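Local coordinates for protein tyrosinase (Aspergillus oryzae, PDB 6JU8) that probably oxidises L-tyrosine and L-dopa to L-dopaquinone with molecular oxygen at a dinuclear copper centre, a step in melanin biosynthesis, at residues N39-T44 / E139-Q144; V47-V52 / Y119-D124; Q284-R289 / N324-E329. The protein carries 1 engineered substitution. All coordinates share one frame; numbering follows the deposited sequence.

Contact 1. Residues N39-T44 / E139-Q144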
ATOM      1  N   ASN A  39       3.112   2.592  27.405  1.00 23.17           N
ATOM      2  CA  ASN A  39       1.948   2.091  28.120  1.00 17.92           C
ATOM      3  C   ASN A  39       1.150   1.146  27.226  1.00 16.82           C
ATOM      4  O   ASN A  39      -0.014   1.453  26.990  1.00 23.30           O
ATOM      5  CB  ASN A  39       1.076   3.284  28.571  1.00 21.21           C
ATOM      6  CG  ASN A  39       1.828   4.166  29.550  1.00 23.56           C
ATOM      7  OD1 ASN A  39       2.090   3.726  30.678  1.00 30.79           O
ATOM      8  ND2 ASN A  39       2.195   5.380  29.160  1.00 28.55           N
ATOM      9  N   ARG A  40       1.814   0.087  26.769  1.00 18.05           N
ATOM     10  CA  ARG A  40       1.364  -0.679  25.622  1.00 16.38           C
ATOM     11  C   ARG A  40       0.728  -1.996  26.014  1.00 13.45           C
ATOM     12  O   ARG A  40       0.640  -2.881  25.152  1.00 16.69           O
ATOM     13  CB  ARG A  40       2.544  -0.984  24.689  1.00 22.56           C
ATOM     14  CG  ARG A  40       3.049   0.188  23.886  1.00 25.89           C
ATOM     15  CD  ARG A  40       4.247  -0.185  23.009  1.00 23.30           C
ATOM     16  NE  ARG A  40       4.805   1.024  22.406  1.00 23.48           N
ATOM     17  CZ  ARG A  40       4.714   1.357  21.130  1.00 19.48           C
ATOM     18  NH1 ARG A  40       4.095   0.582  20.244  1.00 22.78           N
ATOM     19  NH2 ARG A  40       5.269   2.491  20.723  1.00 23.48           N
ATOM     20  N   ILE A  41       0.232  -2.150  27.264  1.00 14.20           N
ATOM     21  CA  ILE A  41      -0.315  -3.489  27.546  1.00 12.93           C
ATOM     22  C   ILE A  41      -1.572  -3.723  26.724  1.00 12.59           C
ATOM     23  O   ILE A  41      -1.670  -4.783  26.095  1.00 13.69           O
ATOM     24  CB  ILE A  41      -0.598  -3.720  29.035  1.00 13.62           C
ATOM     25  CG1 ILE A  41       0.665  -3.739  29.885  1.00 15.53           C
ATOM     26  CG2 ILE A  41      -1.398  -5.007  29.229  1.00 15.18           C
ATOM     27  CD1 ILE A  41       0.430  -3.753  31.382  1.00 23.66           C
ATOM     28  N   GLN A  42      -2.540  -2.792  26.693  1.00 12.77           N
ATOM     29  CA  GLN A  42      -3.751  -3.069  25.902  1.00 11.79           C
ATOM     30  C   GLN A  42      -3.429  -3.242  24.430  1.00 11.96           C
ATOM     31  O   GLN A  42      -4.008  -4.100  23.742  1.00 12.50           O
ATOM     32  CB  GLN A  42      -4.809  -1.972  26.075  1.00 12.29           C
ATOM     33  CG  GLN A  42      -5.515  -2.031  27.423  1.00 13.26           C
ATOM     34  CD  GLN A  42      -6.602  -0.989  27.543  1.00 13.50           C
ATOM     35  OE1 GLN A  42      -7.123  -0.519  26.542  1.00 15.53           O
ATOM     36  NE2 GLN A  42      -7.022  -0.694  28.762  1.00 22.36           N
ATOM     37  N   LEU A  43      -2.511  -2.427  23.888  1.00 11.06           N
ATOM     38  CA  LEU A  43      -2.130  -2.594  22.484  1.00 10.98           C
ATOM     39  C   LEU A  43      -1.523  -3.968  22.231  1.00 11.67           C
ATOM     40  O   LEU A  43      -1.824  -4.655  21.233  1.00 12.92           O
ATOM     41  CB  LEU A  43      -1.138  -1.507  22.066  1.00 13.05           C
ATOM     42  CG  LEU A  43      -0.565  -1.611  20.649  1.00 12.74           C
ATOM     43  CD1 LEU A  43      -1.669  -1.484  19.603  1.00 15.80           C
ATOM     44  CD2 LEU A  43       0.479  -0.521  20.419  1.00 16.00           C
ATOM     45  N   THR A  44      -0.653  -4.403  23.148  1.00 11.49           N
ATOM     46  CA  THR A  44      -0.084  -5.745  23.012  1.00 11.62           C
ATOM     47  C   THR A  44      -1.152  -6.825  23.087  1.00 12.15           C
ATOM     48  O   THR A  44      -1.188  -7.757  22.278  1.00 13.07           O
ATOM     49  CB  THR A  44       0.963  -5.952  24.116  1.00 12.31           C
ATOM     50  OG1 THR A  44       2.035  -5.014  23.952  1.00 13.88           O
ATOM     51  CG2 THR A  44       1.600  -7.349  24.053  1.00 14.27           C
ATOM     52  N   GLU A 139      -4.142  -8.635  33.642  1.00 19.10           N
ATOM     53  CA  GLU A 139      -5.559  -8.986  33.730  1.00 19.66           C
ATOM     54  C   GLU A 139      -6.414  -7.731  33.887  1.00 18.25           C
ATOM     55  O   GLU A 139      -7.461  -7.631  33.242  1.00 20.32           O
ATOM     56  CB  GLU A 139      -5.804  -9.977  34.881  1.00 22.03           C
ATOM     57  CG  GLU A 139      -5.262 -11.383  34.617  1.00 26.31           C
ATOM     58  CD  GLU A 139      -5.319 -12.252  35.856  1.00 30.15           C
ATOM     59  OE1 GLU A 139      -5.977 -11.806  36.824  1.00 50.76           O
ATOM     60  OE2 GLU A 139      -4.720 -13.354  35.894  1.00 29.57           O
ATOM     61  N   ASN A 140      -5.976  -6.798  34.730  1.00 19.30           N
ATOM     62  CA  ASN A 140      -6.662  -5.535  34.916  1.00 20.19           C
ATOM     63  C   ASN A 140      -6.836  -4.800  33.591  1.00 19.02           C
ATOM     64  O   ASN A 140      -7.883  -4.228  33.289  1.00 20.54           O
ATOM     65  CB  ASN A 140      -5.866  -4.641  35.875  1.00 27.29           C
ATOM     66  CG  ASN A 140      -6.586  -3.316  36.067  1.00 32.42           C
ATOM     67  OD1 ASN A 140      -7.590  -3.275  36.785  1.00 50.01           O
ATOM     68  ND2 ASN A 140      -6.097  -2.255  35.433  1.00 61.36           N
ATOM     69  N   GLU A 141      -5.763  -4.795  32.786  1.00 16.13           N
ATOM     70  CA  GLU A 141      -5.857  -4.110  31.489  1.00 15.88           C
ATOM     71  C   GLU A 141      -6.789  -4.837  30.531  1.00 15.35           C
ATOM     72  O   GLU A 141      -7.569  -4.195  29.821  1.00 17.07           O
ATOM     73  CB  GLU A 141      -4.467  -3.956  30.885  1.00 18.76           C
ATOM     74  CG  GLU A 141      -3.567  -3.028  31.670  1.00 21.38           C
ATOM     75  CD  GLU A 141      -3.772  -1.558  31.429  1.00 25.99           C
ATOM     76  OE1 GLU A 141      -4.472  -1.145  30.481  1.00 24.14           O
ATOM     77  OE2 GLU A 141      -3.202  -0.765  32.201  1.00 45.10           O
ATOM     78  N   ALA A 142      -6.775  -6.166  30.483  1.00 16.16           N
ATOM     79  CA  ALA A 142      -7.748  -6.869  29.652  1.00 15.46           C
ATOM     80  C   ALA A 142      -9.185  -6.593  30.051  1.00 14.83           C
ATOM     81  O   ALA A 142     -10.090  -6.517  29.210  1.00 16.53           O
ATOM     82  CB  ALA A 142      -7.522  -8.380  29.741  1.00 16.92           C
ATOM     83  N   LYS A 143      -9.432  -6.503  31.346  1.00 15.00           N
ATOM     84  CA  LYS A 143     -10.783  -6.276  31.859  1.00 15.24           C
ATOM     85  C   LYS A 143     -11.256  -4.857  31.601  1.00 15.57           C
ATOM     86  O   LYS A 143     -12.463  -4.588  31.544  1.00 16.79           O
ATOM     87  CB  LYS A 143     -10.814  -6.584  33.362  1.00 17.01           C
ATOM     88  CG  LYS A 143     -10.720  -8.082  33.637  1.00 19.82           C
ATOM     89  CD  LYS A 143     -10.641  -8.329  35.146  1.00 29.00           C
ATOM     90  CE  LYS A 143     -10.399  -9.812  35.410  1.00 36.50           C
ATOM     91  NZ  LYS A 143     -10.340 -10.073  36.877  1.00 45.64           N
ATOM     92  N   GLN A 144     -10.313  -3.934  31.424  1.00 15.65           N
ATOM     93  CA  GLN A 144     -10.677  -2.556  31.112  1.00 16.17           C
ATOM     94  C   GLN A 144     -10.825  -2.372  29.606  1.00 15.85           C
ATOM     95  O   GLN A 144     -11.539  -1.485  29.141  1.00 16.80           O
ATOM     96  CB  GLN A 144      -9.628  -1.586  31.639  1.00 21.44           C
ATOM     97  CG  GLN A 144      -9.901  -0.978  33.001  1.00 29.59           C
ATOM     98  CD  GLN A 144     -11.268  -0.317  33.099  1.00 30.89           C
ATOM     99  OE1 GLN A 144     -11.628   0.641  32.402  1.00 38.38           O
ATOM    100  NE2 GLN A 144     -12.063  -0.845  34.008  1.00 27.48           N
TER
HETATM  101  O   HOH W   1      -2.548  -0.386  28.320  1.00 18.43           O
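Ile41 and Gln42, in the first turn of helix 41-55, meet Glu141 near the C-terminal end of helix 135-144 in a mixed helix-helix contact, part apolar and part polar, at the periphery of the tyrosinase fold and away from the copper site. The backbones come nearest at Gln42 and Glu141, whose CA atoms are 6.1 Å apart. On the apolar side, the CG2 branch of Ile41 rests on the aliphatic part of Glu141, with Ile41 CG2 3.6 Å from Glu141 CB, and the two side chains cross at about a right angle. The Glu141 chain then bends at chi2 (-81°), which turns its carboxylate back to Gln42. There Gln42 NE2 donates to Glu141 OE1 at 3.1 Å. The bond is bent, 138° at the hydrogen, and although Glu141 OE1 is met nearly along its C-O axis, it sits tilted from the Gln42 amide plane. Gln42 reaches this place because its chain runs extended beyond CG; the amide oxygen, Gln42 OE1, accepts from Trp29 NE1 of helix 26-34, so the amide is held at both ends and its flip is settled. A water adds a second link: it donates to Glu141 OE1 at 3.0 Å and accepts from Gln42 N at 2.9 Å, tying the carboxylate to a backbone NH in the first turn of helix 41-55. Glu141 OE1 is thus held by two neutral donors, one amide and one water, which would be expected to steady its negative charge without a salt bridge across this contact.

Contact 2. Residues V47-V52 / Y119-D124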
ATOM      1  N   VAL A  47      -3.233  -6.756  19.778  1.00 11.56           N
ATOM      2  CA  VAL A  47      -2.462  -7.310  18.654  1.00 11.74           C
ATOM      3  C   VAL A  47      -2.255  -8.812  18.790  1.00 12.16           C
ATOM      4  O   VAL A  47      -2.449  -9.581  17.841  1.00 11.77           O
ATOM      5  CB  VAL A  47      -1.089  -6.594  18.558  1.00 12.05           C
ATOM      6  CG1 VAL A  47      -0.169  -7.310  17.595  1.00 13.65           C
ATOM      7  CG2 VAL A  47      -1.290  -5.141  18.153  1.00 13.15           C
ATOM      8  N   GLU A  48      -1.863  -9.266  19.985  1.00 11.95           N
ATOM      9  CA  GLU A  48      -1.540 -10.677  20.152  1.00 12.81           C
ATOM     10  C   GLU A  48      -2.808 -11.521  20.094  1.00 13.01           C
ATOM     11  O   GLU A  48      -2.792 -12.587  19.474  1.00 13.73           O
ATOM     12  CB  GLU A  48      -0.785 -10.927  21.459  1.00 13.65           C
ATOM     13  CG  GLU A  48       0.584 -10.258  21.518  1.00 15.20           C
ATOM     14  CD  GLU A  48       1.692 -10.938  20.751  1.00 16.31           C
ATOM     15  OE1 GLU A  48       1.477 -11.985  20.120  1.00 25.30           O
ATOM     16  OE2 GLU A  48       2.829 -10.426  20.764  1.00 17.92           O
ATOM     17  N   ALA A  49      -3.882 -11.034  20.704  1.00 11.51           N
ATOM     18  CA  ALA A  49      -5.140 -11.795  20.651  1.00 11.44           C
ATOM     19  C   ALA A  49      -5.684 -11.886  19.231  1.00 10.94           C
ATOM     20  O   ALA A  49      -6.140 -12.945  18.775  1.00 11.71           O
ATOM     21  CB  ALA A  49      -6.189 -11.179  21.555  1.00 13.00           C
ATOM     22  N   LEU A  50      -5.686 -10.742  18.533  1.00 10.95           N
ATOM     23  CA  LEU A  50      -6.273 -10.780  17.192  1.00 11.37           C
ATOM     24  C   LEU A  50      -5.429 -11.632  16.257  1.00 10.84           C
ATOM     25  O   LEU A  50      -5.939 -12.319  15.375  1.00 11.44           O
ATOM     26  CB  LEU A  50      -6.467  -9.375  16.631  1.00 11.34           C
ATOM     27  CG  LEU A  50      -7.209  -9.290  15.304  1.00 11.18           C
ATOM     28  CD1 LEU A  50      -8.583  -9.947  15.355  1.00 15.04           C
ATOM     29  CD2 LEU A  50      -7.379  -7.822  14.898  1.00 11.16           C
ATOM     30  N   THR A  51      -4.119 -11.608  16.471  1.00 11.08           N
ATOM     31  CA  THR A  51      -3.246 -12.475  15.687  1.00 11.57           C
ATOM     32  C   THR A  51      -3.597 -13.948  15.883  1.00 11.86           C
ATOM     33  O   THR A  51      -3.744 -14.695  14.904  1.00 12.63           O
ATOM     34  CB  THR A  51      -1.759 -12.232  16.033  1.00 12.47           C
ATOM     35  OG1 THR A  51      -1.462 -10.881  15.658  1.00 12.27           O
ATOM     36  CG2 THR A  51      -0.861 -13.170  15.271  1.00 14.60           C
ATOM     37  N   VAL A  52      -3.732 -14.404  17.124  1.00 12.26           N
ATOM     38  CA  VAL A  52      -4.157 -15.763  17.408  1.00 12.12           C
ATOM     39  C   VAL A  52      -5.484 -16.075  16.742  1.00 10.80           C
ATOM     40  O   VAL A  52      -5.627 -17.105  16.079  1.00 12.77           O
ATOM     41  CB  VAL A  52      -4.263 -15.989  18.929  1.00 12.71           C
ATOM     42  CG1 VAL A  52      -5.019 -17.267  19.255  1.00 16.06           C
ATOM     43  CG2 VAL A  52      -2.880 -16.022  19.561  1.00 16.22           C
ATOM     44  N   TYR A 119     -11.466 -10.591  23.838  1.00 11.01           N
ATOM     45  CA  TYR A 119     -11.212 -10.594  25.270  1.00 11.30           C
ATOM     46  C   TYR A 119     -10.861 -11.993  25.752  1.00 12.38           C
ATOM     47  O   TYR A 119      -9.918 -12.179  26.508  1.00 13.70           O
ATOM     48  CB  TYR A 119     -12.457 -10.085  26.002  1.00 12.38           C
ATOM     49  CG  TYR A 119     -12.438 -10.269  27.505  1.00 12.41           C
ATOM     50  CD1 TYR A 119     -11.753  -9.381  28.331  1.00 14.44           C
ATOM     51  CD2 TYR A 119     -13.141 -11.327  28.104  1.00 13.49           C
ATOM     52  CE1 TYR A 119     -11.751  -9.545  29.727  1.00 15.27           C
ATOM     53  CE2 TYR A 119     -13.136 -11.481  29.474  1.00 14.58           C
ATOM     54  CZ  TYR A 119     -12.442 -10.602  30.276  1.00 15.95           C
ATOM     55  OH  TYR A 119     -12.465 -10.784  31.641  1.00 19.95           O
ATOM     56  N   GLU A 120     -11.636 -12.999  25.340  1.00 12.35           N
ATOM     57  CA  GLU A 120     -11.311 -14.375  25.754  1.00 12.98           C
ATOM     58  C   GLU A 120      -9.933 -14.815  25.288  1.00 13.52           C
ATOM     59  O   GLU A 120      -9.209 -15.477  26.057  1.00 13.24           O
ATOM     60  CB  GLU A 120     -12.423 -15.316  25.244  1.00 14.45           C
ATOM     61  CG  GLU A 120     -13.709 -15.082  26.017  1.00 15.80           C
ATOM     62  CD  GLU A 120     -14.921 -15.799  25.448  1.00 16.97           C
ATOM     63  OE1 GLU A 120     -14.799 -16.487  24.419  1.00 23.30           O
ATOM     64  OE2 GLU A 120     -16.006 -15.641  26.042  1.00 16.56           O
ATOM     65  N   ALA A 121      -9.537 -14.417  24.074  1.00 12.44           N
ATOM     66  CA  ALA A 121      -8.193 -14.730  23.602  1.00 12.17           C
ATOM     67  C   ALA A 121      -7.158 -13.946  24.397  1.00 11.60           C
ATOM     68  O   ALA A 121      -6.035 -14.412  24.641  1.00 13.51           O
ATOM     69  CB  ALA A 121      -8.069 -14.451  22.106  1.00 12.75           C
ATOM     70  N   MET A 122      -7.487 -12.739  24.850  1.00 12.04           N
ATOM     71  CA  MET A 122      -6.538 -11.981  25.681  1.00 12.52           C
ATOM     72  C   MET A 122      -6.261 -12.696  26.990  1.00 13.18           C
ATOM     73  O   MET A 122      -5.131 -12.798  27.453  1.00 14.68           O
ATOM     74  CB  MET A 122      -7.103 -10.600  26.035  1.00 12.58           C
ATOM     75  CG  MET A 122      -7.156  -9.621  24.864  1.00 12.75           C
ATOM     76  SD  MET A 122      -7.835  -8.048  25.435  1.00 13.33           S
ATOM     77  CE  MET A 122      -7.504  -7.040  23.983  1.00 13.14           C
ATOM     78  N   LEU A 123      -7.316 -13.221  27.610  1.00 14.45           N
ATOM     79  CA  LEU A 123      -7.106 -13.981  28.841  1.00 13.27           C
ATOM     80  C   LEU A 123      -6.212 -15.185  28.618  1.00 14.73           C
ATOM     81  O   LEU A 123      -5.390 -15.495  29.490  1.00 15.68           O
ATOM     82  CB  LEU A 123      -8.466 -14.425  29.382  1.00 15.72           C
ATOM     83  CG  LEU A 123      -9.402 -13.323  29.865  1.00 16.63           C
ATOM     84  CD1 LEU A 123     -10.615 -13.955  30.556  1.00 19.59           C
ATOM     85  CD2 LEU A 123      -8.678 -12.343  30.776  1.00 19.56           C
ATOM     86  N   ASP A 124      -6.380 -15.918  27.520  1.00 14.83           N
ATOM     87  CA  ASP A 124      -5.512 -17.062  27.214  1.00 16.16           C
ATOM     88  C   ASP A 124      -4.076 -16.597  26.993  1.00 15.15           C
ATOM     89  O   ASP A 124      -3.123 -17.248  27.442  1.00 16.57           O
ATOM     90  CB  ASP A 124      -6.006 -17.804  25.963  1.00 17.87           C
ATOM     91  CG  ASP A 124      -7.334 -18.498  26.137  1.00 24.89           C
ATOM     92  OD1 ASP A 124      -7.516 -19.179  27.153  1.00 30.36           O
ATOM     93  OD2 ASP A 124      -8.230 -18.383  25.272  1.00 45.13           O
TER
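Ala49 on helix 41-55 packs against Ala121 and Met122 on helix 103-129, and the small side chains let the two helices come close: the CA atoms of Ala49 and Ala121 are 5.2 Å apart. Both alanine methyls point at the opposing helix, and Ala49 CB meets Ala121 CB at 3.8 Å. The same Ala49 methyl also touches the CG methylene of Met122, with Ala49 CB to Met122 CG again 3.8 Å, so one methyl bears on two successive residues of its neighbour. Met122 offers that methylene through its first torsion: CG lies beside the backbone N and anti to the carbonyl carbon (chi1 -71°). Beyond CG the chain is fully extended, with chi2 at 180° and chi3 at 170°. The Met122 side chain also packs on Leu45 and Phe46, earlier on helix 41-55, and on Trp145. Ala121 also touches Ile53, further along helix 41-55, and Ala49 touches Ile118, about one turn before Ala121 and Met122. The three residues that touch are all buried. The contact lies away from the copper ions, though helix 103-129, part of the central tyrosinase domain, carries the copper ligand His107 nearer its start. No hydrogen bond passes between the segments; backbone bonds such as Val52 N to Glu48 O (3.1 Å) stay within one helix. What joins the two helices at this point is therefore purely apolar, dispersion between methyl and methylene groups, and it depends on close fit rather than on direction or charge.

Contact 3. Residues Q284-R289 / N324-E329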
ATOM      1  N   GLN A 284     -18.473  14.873   7.942  1.00 10.11           N
ATOM      2  CA  GLN A 284     -18.694  15.320   9.324  1.00 10.45           C
ATOM      3  C   GLN A 284     -20.055  15.996   9.463  1.00 10.58           C
ATOM      4  O   GLN A 284     -20.789  15.778  10.447  1.00 10.70           O
ATOM      5  CB  GLN A 284     -17.583  16.269   9.762  1.00 12.24           C
ATOM      6  CG  GLN A 284     -17.752  16.765  11.196  1.00 11.60           C
ATOM      7  CD  GLN A 284     -16.557  17.597  11.626  1.00 13.63           C
ATOM      8  OE1 GLN A 284     -16.623  18.810  11.541  1.00 17.44           O
ATOM      9  NE2 GLN A 284     -15.474  16.954  12.046  1.00 14.10           N
ATOM     10  N   ASP A 285     -20.380  16.870   8.506  1.00 10.97           N
ATOM     11  CA  ASP A 285     -21.673  17.558   8.638  1.00 11.15           C
ATOM     12  C   ASP A 285     -22.842  16.601   8.503  1.00 10.74           C
ATOM     13  O   ASP A 285     -23.873  16.752   9.174  1.00 11.09           O
ATOM     14  CB  ASP A 285     -21.760  18.698   7.616  1.00 14.73           C
ATOM     15  CG  ASP A 285     -23.020  19.520   7.884  1.00 18.94           C
ATOM     16  OD1 ASP A 285     -23.249  19.935   9.033  1.00 27.97           O
ATOM     17  OD2 ASP A 285     -23.757  19.762   6.927  1.00 31.12           O
ATOM     18  N   MET A 286     -22.712  15.624   7.595  1.00 10.48           N
ATOM     19  CA  MET A 286     -23.825  14.661   7.454  1.00  9.55           C
ATOM     20  C   MET A 286     -24.049  13.920   8.756  1.00  9.41           C
ATOM     21  O   MET A 286     -25.189  13.640   9.166  1.00 10.90           O
ATOM     22  CB  MET A 286     -23.533  13.675   6.312  1.00  9.97           C
ATOM     23  CG  MET A 286     -24.769  12.930   5.866  1.00 11.38           C
ATOM     24  SD  MET A 286     -25.904  13.957   4.922  1.00 12.35           S
ATOM     25  CE  MET A 286     -25.170  13.767   3.282  1.00 13.81           C
ATOM     26  N   THR A 287     -22.963  13.584   9.444  1.00 10.19           N
ATOM     27  CA  THR A 287     -23.029  12.887  10.732  1.00  9.33           C
ATOM     28  C   THR A 287     -23.634  13.793  11.783  1.00  9.81           C
ATOM     29  O   THR A 287     -24.496  13.397  12.604  1.00 11.63           O
ATOM     30  CB  THR A 287     -21.612  12.405  11.118  1.00  9.82           C
ATOM     31  OG1 THR A 287     -21.155  11.496  10.108  1.00 10.99           O
ATOM     32  CG2 THR A 287     -21.663  11.632  12.426  1.00 11.87           C
ATOM     33  N   PHE A 288     -23.224  15.059  11.826  1.00 10.07           N
ATOM     34  CA  PHE A 288     -23.848  16.051  12.702  1.00 11.16           C
ATOM     35  C   PHE A 288     -25.345  16.138  12.486  1.00 10.73           C
ATOM     36  O   PHE A 288     -26.123  16.131  13.447  1.00 12.33           O
ATOM     37  CB  PHE A 288     -23.193  17.412  12.464  1.00 12.15           C
ATOM     38  CG  PHE A 288     -23.738  18.505  13.361  1.00 12.35           C
ATOM     39  CD1 PHE A 288     -23.435  18.576  14.705  1.00 13.62           C
ATOM     40  CD2 PHE A 288     -24.594  19.447  12.824  1.00 15.10           C
ATOM     41  CE1 PHE A 288     -23.962  19.577  15.518  1.00 15.66           C
ATOM     42  CE2 PHE A 288     -25.083  20.462  13.616  1.00 17.45           C
ATOM     43  CZ  PHE A 288     -24.779  20.556  14.971  1.00 17.24           C
ATOM     44  N   ARG A 289     -25.772  16.206  11.224  1.00 10.99           N
ATOM     45  CA  ARG A 289     -27.205  16.287  10.934  1.00 11.29           C
ATOM     46  C   ARG A 289     -27.925  15.029  11.426  1.00 10.28           C
ATOM     47  O   ARG A 289     -29.047  15.101  11.922  1.00 11.49           O
ATOM     48  CB  ARG A 289     -27.369  16.441   9.415  1.00 12.41           C
ATOM     49  CG  ARG A 289     -26.947  17.823   8.912  1.00 14.90           C
ATOM     50  CD  ARG A 289     -27.082  17.890   7.392  1.00 17.51           C
ATOM     51  NE  ARG A 289     -26.568  19.165   6.896  1.00 20.29           N
ATOM     52  CZ  ARG A 289     -27.033  19.837   5.865  1.00 20.08           C
ATOM     53  NH1 ARG A 289     -28.046  19.375   5.145  1.00 19.10           N
ATOM     54  NH2 ARG A 289     -26.469  20.987   5.532  1.00 29.71           N
ATOM     55  N   ASN A 324     -32.532  16.846   3.464  1.00 32.55           N
ATOM     56  CA  ASN A 324     -31.353  17.515   3.982  1.00 26.25           C
ATOM     57  C   ASN A 324     -30.751  16.758   5.163  1.00 18.74           C
ATOM     58  O   ASN A 324     -29.942  17.285   5.925  1.00 19.61           O
ATOM     59  CB  ASN A 324     -31.677  18.960   4.336  1.00 25.95           C
ATOM     60  CG  ASN A 324     -31.931  19.763   3.065  1.00 33.03           C
ATOM     61  OD1 ASN A 324     -31.393  19.481   1.995  1.00 48.49           O
ATOM     62  ND2 ASN A 324     -32.772  20.782   3.185  1.00 43.83           N
ATOM     63  N   TRP A 325     -31.080  15.482   5.301  1.00 16.17           N
ATOM     64  CA  TRP A 325     -30.341  14.603   6.213  1.00 13.93           C
ATOM     65  C   TRP A 325     -30.375  13.197   5.616  1.00 12.31           C
ATOM     66  O   TRP A 325     -31.240  12.882   4.799  1.00 14.81           O
ATOM     67  CB  TRP A 325     -30.896  14.614   7.642  1.00 15.46           C
ATOM     68  CG  TRP A 325     -32.315  14.133   7.738  1.00 16.24           C
ATOM     69  CD1 TRP A 325     -33.444  14.898   7.615  1.00 17.77           C
ATOM     70  CD2 TRP A 325     -32.757  12.790   7.962  1.00 16.64           C
ATOM     71  NE1 TRP A 325     -34.561  14.115   7.753  1.00 18.84           N
ATOM     72  CE2 TRP A 325     -34.172  12.821   7.961  1.00 18.91           C
ATOM     73  CE3 TRP A 325     -32.130  11.558   8.156  1.00 18.64           C
ATOM     74  CZ2 TRP A 325     -34.963  11.680   8.151  1.00 23.00           C
ATOM     75  CZ3 TRP A 325     -32.911  10.428   8.346  1.00 21.84           C
ATOM     76  CH2 TRP A 325     -34.313  10.498   8.344  1.00 22.16           C
ATOM     77  N   MET A 326     -29.451  12.368   6.076  1.00 11.86           N
ATOM     78  CA  MET A 326     -29.297  11.004   5.581  1.00 11.83           C
ATOM     79  C   MET A 326     -29.307  10.026   6.751  1.00 10.96           C
ATOM     80  O   MET A 326     -28.684  10.305   7.777  1.00 11.64           O
ATOM     81  CB  MET A 326     -27.977  10.904   4.810  1.00 13.50           C
ATOM     82  CG  MET A 326     -27.670   9.530   4.250  1.00 13.31           C
ATOM     83  SD  MET A 326     -26.187   9.562   3.236  1.00 13.50           S
ATOM     84  CE  MET A 326     -26.722  10.502   1.817  1.00 15.36           C
ATOM     85  N   ASN A 327     -30.000   8.894   6.627  1.00 10.95           N
ATOM     86  CA  ASN A 327     -30.099   7.936   7.727  1.00 10.34           C
ATOM     87  C   ASN A 327     -28.764   7.242   8.028  1.00  9.13           C
ATOM     88  O   ASN A 327     -27.808   7.266   7.250  1.00 10.32           O
ATOM     89  CB  ASN A 327     -31.207   6.927   7.412  1.00 12.16           C
ATOM     90  CG  ASN A 327     -30.868   6.013   6.267  1.00 10.62           C
ATOM     91  OD1 ASN A 327     -30.065   5.101   6.415  1.00 10.97           O
ATOM     92  ND2 ASN A 327     -31.483   6.234   5.102  1.00 15.02           N
ATOM     93  N   LEU A 328     -28.707   6.586   9.192  1.00  9.07           N
ATOM     94  CA  LEU A 328     -27.501   5.928   9.665  1.00  7.93           C
ATOM     95  C   LEU A 328     -26.955   4.891   8.685  1.00  9.04           C
ATOM     96  O   LEU A 328     -25.751   4.813   8.395  1.00  9.24           O
ATOM     97  CB  LEU A 328     -27.823   5.193  10.977  1.00  8.76           C
ATOM     98  CG  LEU A 328     -26.681   4.365  11.575  1.00  8.05           C
ATOM     99  CD1 LEU A 328     -25.676   5.295  12.251  1.00 10.74           C
ATOM    100  CD2 LEU A 328     -27.237   3.346  12.561  1.00 10.53           C
ATOM    101  N   GLU A 329     -27.851   4.059   8.136  1.00  8.44           N
ATOM    102  CA  GLU A 329     -27.395   2.974   7.271  1.00  8.61           C
ATOM    103  C   GLU A 329     -26.826   3.542   5.968  1.00  9.07           C
ATOM    104  O   GLU A 329     -25.794   3.054   5.497  1.00  9.10           O
ATOM    105  CB  GLU A 329     -28.548   2.022   6.967  1.00 10.30           C
ATOM    106  CG  GLU A 329     -28.109   0.782   6.207  1.00 10.53           C
ATOM    107  CD  GLU A 329     -29.202  -0.253   6.041  1.00 10.09           C
ATOM    108  OE1 GLU A 329     -30.398   0.002   6.302  1.00 10.82           O
ATOM    109  OE2 GLU A 329     -28.837  -1.356   5.586  1.00 11.54           O
TER
HETATM  110  O   HOH W   2     -27.751  12.916   8.202  1.00 12.14           O
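Met286 of helix 283-292 and Met326, just ahead of helix 328-340, form the tightly packed, buried part of this contact. The bend of the Met286 chain at chi2 (73°) sets its sulfur beside the neighbour, with Met286 SD 3.7 Å from Met326 CB. A second bend at chi3 (85°) places the terminal methyl, and Met286 CE meets Met326 CE at 3.9 Å. Trp270 and Ile331 also pack on Met286, and Ile331 touches Met326 too. Beside this pair a water bridges the backbones, donating to Met286 O and accepting from Met326 N, each at 2.8 Å. Segment 324-329 is the lead-in to helix 328-340 in the central domain of tyrosinase, with Asn327 as N-cap; this helix carries His332 and His336, which bind one copper of the dinuclear centre, and the side chain of Met326 is about 9 Å from that of His332. The other part of the contact is partly exposed and polar. Arg289 NH1 donates to Asn324 O at 2.9 Å, 156° at the hydrogen, with the oxygen close to the guanidinium plane. The same guanidinium is salt-bridged within its own helix, Arg289 NE to Asp285 OD2 at 2.9 Å, and NH1 has a further salt bridge to Asp278, which also takes up Asn324 OD1 through its backbone N. Between the two parts Arg289 CB and Trp325 CB stay 4.3 Å apart, a looser meeting than that of the methionines.

Overall arrangement
From the N terminus, helix 41-55 opens two loops in turn: its start enters contact 1 and its middle contact 2. Contact 2 closes first, on helix 103-129; contact 1 closes later, on helix 135-144, so contact 2 is nested within its loop. Together they tie helix 41-55 to two helices that follow each other in the chain, and those two also touch each other, Ala142 O lying 3.4 Å from Tyr119 CD1. Contact 3 comes afterwards in series and closes a loop of 34 residues between helix 283-292 and the start of helix 328-340. It lies across the chain's centre from contact 2, their centres 35 Å apart.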